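Local coordinates for alcohol dehydrogenase (Aeropyrum pernix, PDB 1H2B), which probably oxidises alcohols with NAD+ as a zinc-dependent dehydrogenase, binding zinc and the dinucleotide, at residues B[17-29]-B[63-77]. Numbering follows the deposited sequence.
With OCA (octanoic acid (caprylic acid)), chain H.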
loop_
_atom_site.group_PDB
_atom_site.type_symbol
_atom_site.label_atom_id
_atom_site.label_comp_id
_atom_site.label_asym_id
_atom_site.label_seq_id
_atom_site.Cartn_x
_atom_site.Cartn_y
_atom_site.Cartn_z
ATOM N N LYS B 17 27.176 38.892 8.679
ATOM C CA LYS B 17 27.985 38.249 7.626
ATOM C C LYS B 17 27.146 37.198 6.904
ATOM O O LYS B 17 26.358 36.487 7.551
ATOM C CB LYS B 17 29.223 37.573 8.214
ATOM C CG LYS B 17 30.361 38.551 8.546
ATOM C CD LYS B 17 30.832 39.339 7.304
ATOM C CE LYS B 17 31.974 40.300 7.643
ATOM N NZ LYS B 17 32.005 41.476 6.727
ATOM N N ALA B 18 27.320 37.089 5.584
ATOM C CA ALA B 18 26.650 36.032 4.806
ATOM C C ALA B 18 27.493 35.579 3.600
ATOM O O ALA B 18 28.248 36.359 3.053
ATOM C CB ALA B 18 25.294 36.529 4.328
ATOM N N ALA B 19 27.315 34.333 3.154
ATOM C CA ALA B 19 27.971 33.849 1.924
ATOM C C ALA B 19 26.960 33.870 0.792
ATOM O O ALA B 19 25.939 33.144 0.828
ATOM C CB ALA B 19 28.524 32.440 2.143
ATOM N N ARG B 20 27.198 34.729 -0.211
ATOM C CA ARG B 20 26.178 35.002 -1.224
ATOM C C ARG B 20 26.621 34.749 -2.630
ATOM O O ARG B 20 27.769 35.018 -2.984
ATOM C CB ARG B 20 25.657 36.423 -1.117
ATOM C CG ARG B 20 25.424 36.842 0.324
ATOM C CD ARG B 20 24.670 38.126 0.408
ATOM N NE ARG B 20 23.225 37.923 0.358
ATOM C CZ ARG B 20 22.355 38.852 0.001
ATOM N NH1 ARG B 20 22.763 40.078 -0.373
ATOM N NH2 ARG B 20 21.077 38.568 0.018
ATOM N N LEU B 21 25.693 34.214 -3.408
ATOM C CA LEU B 21 25.876 33.972 -4.826
ATOM C C LEU B 21 25.504 35.247 -5.574
ATOM O O LEU B 21 24.345 35.634 -5.577
ATOM C CB LEU B 21 24.974 32.813 -5.289
ATOM C CG LEU B 21 25.184 32.219 -6.683
ATOM C CD1 LEU B 21 24.437 30.907 -6.740
ATOM C CD2 LEU B 21 24.697 33.125 -7.808
ATOM N N HIS B 22 26.500 35.881 -6.202
ATOM C CA HIS B 22 26.279 37.027 -7.100
ATOM C C HIS B 22 26.381 36.644 -8.559
ATOM O O HIS B 22 25.654 37.170 -9.385
ATOM C CB HIS B 22 27.306 38.131 -6.856
ATOM C CG HIS B 22 27.094 38.895 -5.591
ATOM N ND1 HIS B 22 26.595 40.179 -5.572
ATOM C CD2 HIS B 22 27.322 38.559 -4.298
ATOM C CE1 HIS B 22 26.541 40.608 -4.325
ATOM N NE2 HIS B 22 26.971 39.642 -3.531
ATOM N N GLU B 23 27.302 35.738 -8.866
ATOM C CA GLU B 23 27.521 35.288 -10.225
ATOM C C GLU B 23 27.808 33.800 -10.225
ATOM O O GLU B 23 28.571 33.317 -9.380
ATOM C CB GLU B 23 28.733 36.001 -10.852
ATOM C CG GLU B 23 28.882 37.476 -10.521
ATOM C CD GLU B 23 30.290 37.994 -10.757
ATOM O OE1 GLU B 23 30.948 38.427 -9.780
ATOM O OE2 GLU B 23 30.734 37.976 -11.927
ATOM N N TYR B 24 27.247 33.119 -11.213
ATOM C CA TYR B 24 27.486 31.691 -11.427
ATOM C C TYR B 24 28.923 31.425 -11.846
ATOM O O TYR B 24 29.558 32.285 -12.478
ATOM C CB TYR B 24 26.492 31.134 -12.437
ATOM C CG TYR B 24 25.066 31.266 -11.957
ATOM C CD1 TYR B 24 24.159 32.114 -12.576
ATOM C CD2 TYR B 24 24.628 30.554 -10.830
ATOM C CE1 TYR B 24 22.840 32.238 -12.112
ATOM C CE2 TYR B 24 23.351 30.673 -10.370
ATOM C CZ TYR B 24 22.445 31.501 -10.985
ATOM O OH TYR B 24 21.162 31.598 -10.507
ATOM N N ASN B 25 29.423 30.248 -11.458
ATOM C CA ASN B 25 30.788 29.812 -11.749
ATOM C C ASN B 25 31.901 30.687 -11.202
ATOM O O ASN B 25 32.998 30.756 -11.766
ATOM C CB ASN B 25 30.920 29.531 -13.243
ATOM C CG ASN B 25 30.125 28.328 -13.648
ATOM O OD1 ASN B 25 30.303 27.237 -13.077
ATOM N ND2 ASN B 25 29.223 28.502 -14.608
ATOM N N LYS B 26 31.612 31.310 -10.059
ATOM C CA LYS B 26 32.578 32.099 -9.306
ATOM C C LYS B 26 32.440 31.761 -7.818
ATOM O O LYS B 26 31.390 31.228 -7.412
ATOM C CB LYS B 26 32.334 33.585 -9.585
ATOM C CG LYS B 26 33.268 34.145 -10.674
ATOM C CD LYS B 26 32.533 35.063 -11.648
ATOM C CE LYS B 26 33.267 35.172 -12.996
ATOM N NZ LYS B 26 34.725 35.491 -12.866
ATOM N N PRO B 27 33.459 32.042 -7.006
ATOM C CA PRO B 27 33.369 31.816 -5.555
ATOM C C PRO B 27 32.193 32.617 -4.966
ATOM O O PRO B 27 31.842 33.692 -5.480
ATOM C CB PRO B 27 34.696 32.368 -5.030
ATOM C CG PRO B 27 35.596 32.340 -6.210
ATOM C CD PRO B 27 34.772 32.609 -7.387
ATOM N N LEU B 28 31.579 32.099 -3.907
ATOM C CA LEU B 28 30.594 32.917 -3.194
ATOM C C LEU B 28 31.308 34.110 -2.560
ATOM O O LEU B 28 32.512 34.045 -2.243
ATOM C CB LEU B 28 29.884 32.104 -2.100
ATOM C CG LEU B 28 29.178 30.874 -2.669
ATOM C CD1 LEU B 28 28.738 29.973 -1.466
ATOM C CD2 LEU B 28 27.995 31.209 -3.583
ATOM N N ARG B 29 30.556 35.191 -2.381
ATOM C CA ARG B 29 31.085 36.377 -1.726
ATOM C C ARG B 29 30.713 36.402 -0.245
ATOM O O ARG B 29 29.535 36.231 0.112
ATOM C CB ARG B 29 30.624 37.631 -2.478
ATOM C CG ARG B 29 31.364 37.740 -3.818
ATOM C CD ARG B 29 30.542 38.159 -5.017
ATOM N NE ARG B 29 30.252 39.587 -4.974
ATOM C CZ ARG B 29 30.114 40.381 -6.035
ATOM N NH1 ARG B 29 30.237 39.923 -7.276
ATOM N NH2 ARG B 29 29.840 41.658 -5.844
ATOM N N GLY B 63 25.144 27.045 -11.808
ATOM C CA GLY B 63 24.007 27.551 -12.542
ATOM C C GLY B 63 22.957 26.542 -12.968
ATOM O O GLY B 63 22.060 26.867 -13.735
ATOM N N MET B 64 23.022 25.327 -12.417
ATOM C CA MET B 64 22.115 24.253 -12.813
ATOM C C MET B 64 20.626 24.534 -12.543
ATOM O O MET B 64 19.730 23.990 -13.221
ATOM C CB MET B 64 22.572 22.944 -12.151
ATOM C CG MET B 64 22.116 21.681 -12.850
ATOM S SD MET B 64 22.438 20.201 -11.922
ATOM C CE MET B 64 24.154 19.885 -12.337
ATOM N N TRP B 65 20.356 25.385 -11.553
ATOM C CA TRP B 65 18.991 25.660 -11.120
ATOM C C TRP B 65 18.413 26.982 -11.632
ATOM O O TRP B 65 17.233 27.266 -11.404
ATOM C CB TRP B 65 18.899 25.650 -9.602
ATOM C CG TRP B 65 18.946 24.284 -9.006
ATOM C CD1 TRP B 65 20.027 23.685 -8.444
ATOM C CD2 TRP B 65 17.876 23.345 -8.926
ATOM N NE1 TRP B 65 19.700 22.434 -7.982
ATOM C CE2 TRP B 65 18.377 22.201 -8.267
ATOM C CE3 TRP B 65 16.538 23.360 -9.321
ATOM C CZ2 TRP B 65 17.603 21.082 -8.006
ATOM C CZ3 TRP B 65 15.745 22.232 -9.046
ATOM C CH2 TRP B 65 16.293 21.112 -8.392
ATOM N N HIS B 66 19.246 27.768 -12.311
ATOM C CA HIS B 66 18.853 29.076 -12.845
ATOM C C HIS B 66 17.574 28.960 -13.694
ATOM O O HIS B 66 16.527 29.534 -13.352
ATOM C CB HIS B 66 20.020 29.669 -13.647
ATOM C CG HIS B 66 19.805 31.082 -14.113
ATOM N ND1 HIS B 66 18.835 31.914 -13.589
ATOM C CD2 HIS B 66 20.452 31.811 -15.056
ATOM C CE1 HIS B 66 18.884 33.085 -14.201
ATOM N NE2 HIS B 66 19.861 33.052 -15.088
ATOM N N GLU B 67 17.650 28.170 -14.763
ATOM C CA GLU B 67 16.490 27.889 -15.607
ATOM C C GLU B 67 15.207 27.562 -14.809
ATOM O O GLU B 67 14.169 28.185 -15.032
ATOM C CB GLU B 67 16.839 26.778 -16.612
ATOM C CG GLU B 67 15.676 26.249 -17.442
ATOM C CD GLU B 67 16.124 25.283 -18.526
ATOM O OE1 GLU B 67 16.538 24.148 -18.199
ATOM O OE2 GLU B 67 16.057 25.659 -19.715
ATOM N N LEU B 68 15.285 26.620 -13.865
ATOM C CA LEU B 68 14.082 26.134 -13.171
ATOM C C LEU B 68 13.504 27.046 -12.089
ATOM O O LEU B 68 12.285 27.100 -11.910
ATOM C CB LEU B 68 14.281 24.716 -12.607
ATOM C CG LEU B 68 14.315 23.530 -13.595
ATOM C CD1 LEU B 68 14.779 22.265 -12.891
ATOM C CD2 LEU B 68 12.959 23.290 -14.256
ATOM N N LEU B 69 14.376 27.741 -11.361
ATOM C CA LEU B 69 13.947 28.524 -10.203
ATOM C C LEU B 69 13.991 30.025 -10.453
ATOM O O LEU B 69 13.317 30.784 -9.753
ATOM C CB LEU B 69 14.814 28.198 -8.982
ATOM C CG LEU B 69 14.841 26.736 -8.532
ATOM C CD1 LEU B 69 15.782 26.620 -7.369
ATOM C CD2 LEU B 69 13.448 26.189 -8.189
ATOM N N GLN B 70 14.810 30.431 -11.428
ATOM C CA GLN B 70 15.045 31.838 -11.776
ATOM C C GLN B 70 15.090 32.795 -10.566
ATOM O O GLN B 70 14.253 33.703 -10.465
ATOM C CB GLN B 70 14.013 32.314 -12.837
ATOM N N PRO B 71 16.061 32.602 -9.662
ATOM C CA PRO B 71 16.124 33.396 -8.430
ATOM C C PRO B 71 16.725 34.759 -8.696
ATOM O O PRO B 71 17.510 34.917 -9.637
ATOM C CB PRO B 71 17.091 32.597 -7.549
ATOM C CG PRO B 71 18.037 31.954 -8.540
ATOM C CD PRO B 71 17.179 31.633 -9.742
ATOM N N LYS B 72 16.379 35.730 -7.862
ATOM C CA LYS B 72 17.011 37.039 -7.943
ATOM C C LYS B 72 18.387 36.982 -7.288
ATOM O O LYS B 72 18.520 36.514 -6.157
ATOM C CB LYS B 72 16.121 38.094 -7.275
ATOM C CG LYS B 72 16.693 39.511 -7.255
ATOM C CD LYS B 72 15.731 40.479 -6.554
ATOM C CE LYS B 72 16.163 40.767 -5.111
ATOM N NZ LYS B 72 15.259 40.166 -4.080
ATOM N N LEU B 73 19.405 37.436 -8.019
ATOM C CA LEU B 73 20.776 37.537 -7.507
ATOM C C LEU B 73 21.050 38.957 -7.007
ATOM O O LEU B 73 20.495 39.916 -7.573
ATOM C CB LEU B 73 21.793 37.157 -8.592
ATOM C CG LEU B 73 21.554 35.847 -9.334
ATOM C CD1 LEU B 73 22.747 35.498 -10.205
ATOM C CD2 LEU B 73 21.308 34.742 -8.328
ATOM N N PRO B 74 21.856 39.123 -5.950
ATOM C CA PRO B 74 22.414 38.032 -5.127
ATOM C C PRO B 74 21.482 37.455 -4.065
ATOM O O PRO B 74 20.501 38.091 -3.655
ATOM C CB PRO B 74 23.575 38.720 -4.409
ATOM C CG PRO B 74 23.120 40.140 -4.273
ATOM C CD PRO B 74 22.354 40.442 -5.505
ATOM N N TYR B 75 21.819 36.240 -3.617
ATOM C CA TYR B 75 21.164 35.636 -2.457
ATOM C C TYR B 75 22.101 34.733 -1.694
ATOM O O TYR B 75 23.092 34.218 -2.225
ATOM C CB TYR B 75 19.891 34.882 -2.833
ATOM C CG TYR B 75 20.040 33.598 -3.634
ATOM C CD1 TYR B 75 19.786 32.352 -3.051
ATOM C CD2 TYR B 75 20.371 33.634 -4.989
ATOM C CE1 TYR B 75 19.861 31.170 -3.806
ATOM C CE2 TYR B 75 20.451 32.478 -5.733
ATOM C CZ TYR B 75 20.199 31.244 -5.143
ATOM O OH TYR B 75 20.266 30.109 -5.930
ATOM N N THR B 76 21.772 34.543 -0.421
ATOM C CA THR B 76 22.599 33.786 0.483
ATOM C C THR B 76 22.246 32.301 0.361
ATOM O O THR B 76 21.070 31.935 0.349
ATOM C CB THR B 76 22.262 34.240 1.888
ATOM O OG1 THR B 76 22.635 35.621 1.997
ATOM C CG2 THR B 76 23.104 33.532 2.937
ATOM N N LEU B 77 23.280 31.474 0.244
ATOM C CA LEU B 77 23.002 30.029 0.112
ATOM C C LEU B 77 22.868 29.417 1.509
ATOM O O LEU B 77 23.078 30.083 2.537
ATOM C CB LEU B 77 24.113 29.321 -0.681
ATOM C CG LEU B 77 24.289 29.652 -2.169
ATOM C CD1 LEU B 77 24.945 28.450 -2.929
ATOM C CD2 LEU B 77 23.132 30.258 -2.905
HETATM C C1 OCA H . 18.396 19.903 -2.121
HETATM C C2 OCA H . 17.732 19.937 -3.505
HETATM C C3 OCA H . 16.259 20.365 -3.396
HETATM C C4 OCA H . 15.620 20.798 -4.705
HETATM C C5 OCA H . 14.229 21.365 -4.423
HETATM C C6 OCA H . 13.453 21.604 -5.716
HETATM C C7 OCA H . 12.019 22.069 -5.491
HETATM C C8 OCA H . 11.346 22.280 -6.836
HETATM O O1 OCA H . 19.646 19.751 -2.022
HETATM O O2 OCA H . 17.700 19.991 -1.088
HETATM O O HOH W 1 20.510 29.529 -8.847
#
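L21 lies between L73 and L77, its CD2 3.8 Å from L73 CD2 and its CB against L77 CD2, in a small apolar core beneath an antiparallel ladder. Strand 17-21 is the middle of a three-stranded sheet in the GroES-like domain, flanked by 29-32 and 75-76, a worked example of a very short edge strand, 75-76, pairing with a central one. With CG anti to the backbone N (chi1 -169°), L21 spreads its methyls toward both leucines, while L28 CD2 adds a looser touch on L77 CD1. L21 and Y75 form the hydrogen-bonded pair, L21 N donating to Y75 O at 2.9 Å and Y75 N returning a longer bond to L21 O; L77 N continues the ladder to A19 O.

Past the strand end, Y24, second residue of the type II turn from E23 to K26, sets its ring against G63 CA, L73 CD1 and the H66 ring. The two rings are inclined by 33°, with Y24 CE1 above one face of the imidazole, toward its rim. One water links Y24 OH and Y75 OH. Two residues on from G63, the W65 ring touches the octanoic acid, its CH2 3.8 Å from C4 of the ligand.

Further out, P74, which follows a cis peptide bond, sets its CB over the centre of the H22 ring, a CH-pi contact of 3.5 Å to the centroid; H22 NE2 is hydrogen-bonded to E31. R20 and T76 share the polar face. Bent at chi3, the R20 chain brings NE to T76 OG1, while its NH2 forms a salt bridge with D134. Trimming R20 to an alanine is likely to leave T76 OG1 without that donor and D134 without its mate. The NE to OG1 bond measures 2.9 Å, the hydroxyl oxygen of T76 sitting 18° out of the R20 guanidinium plane.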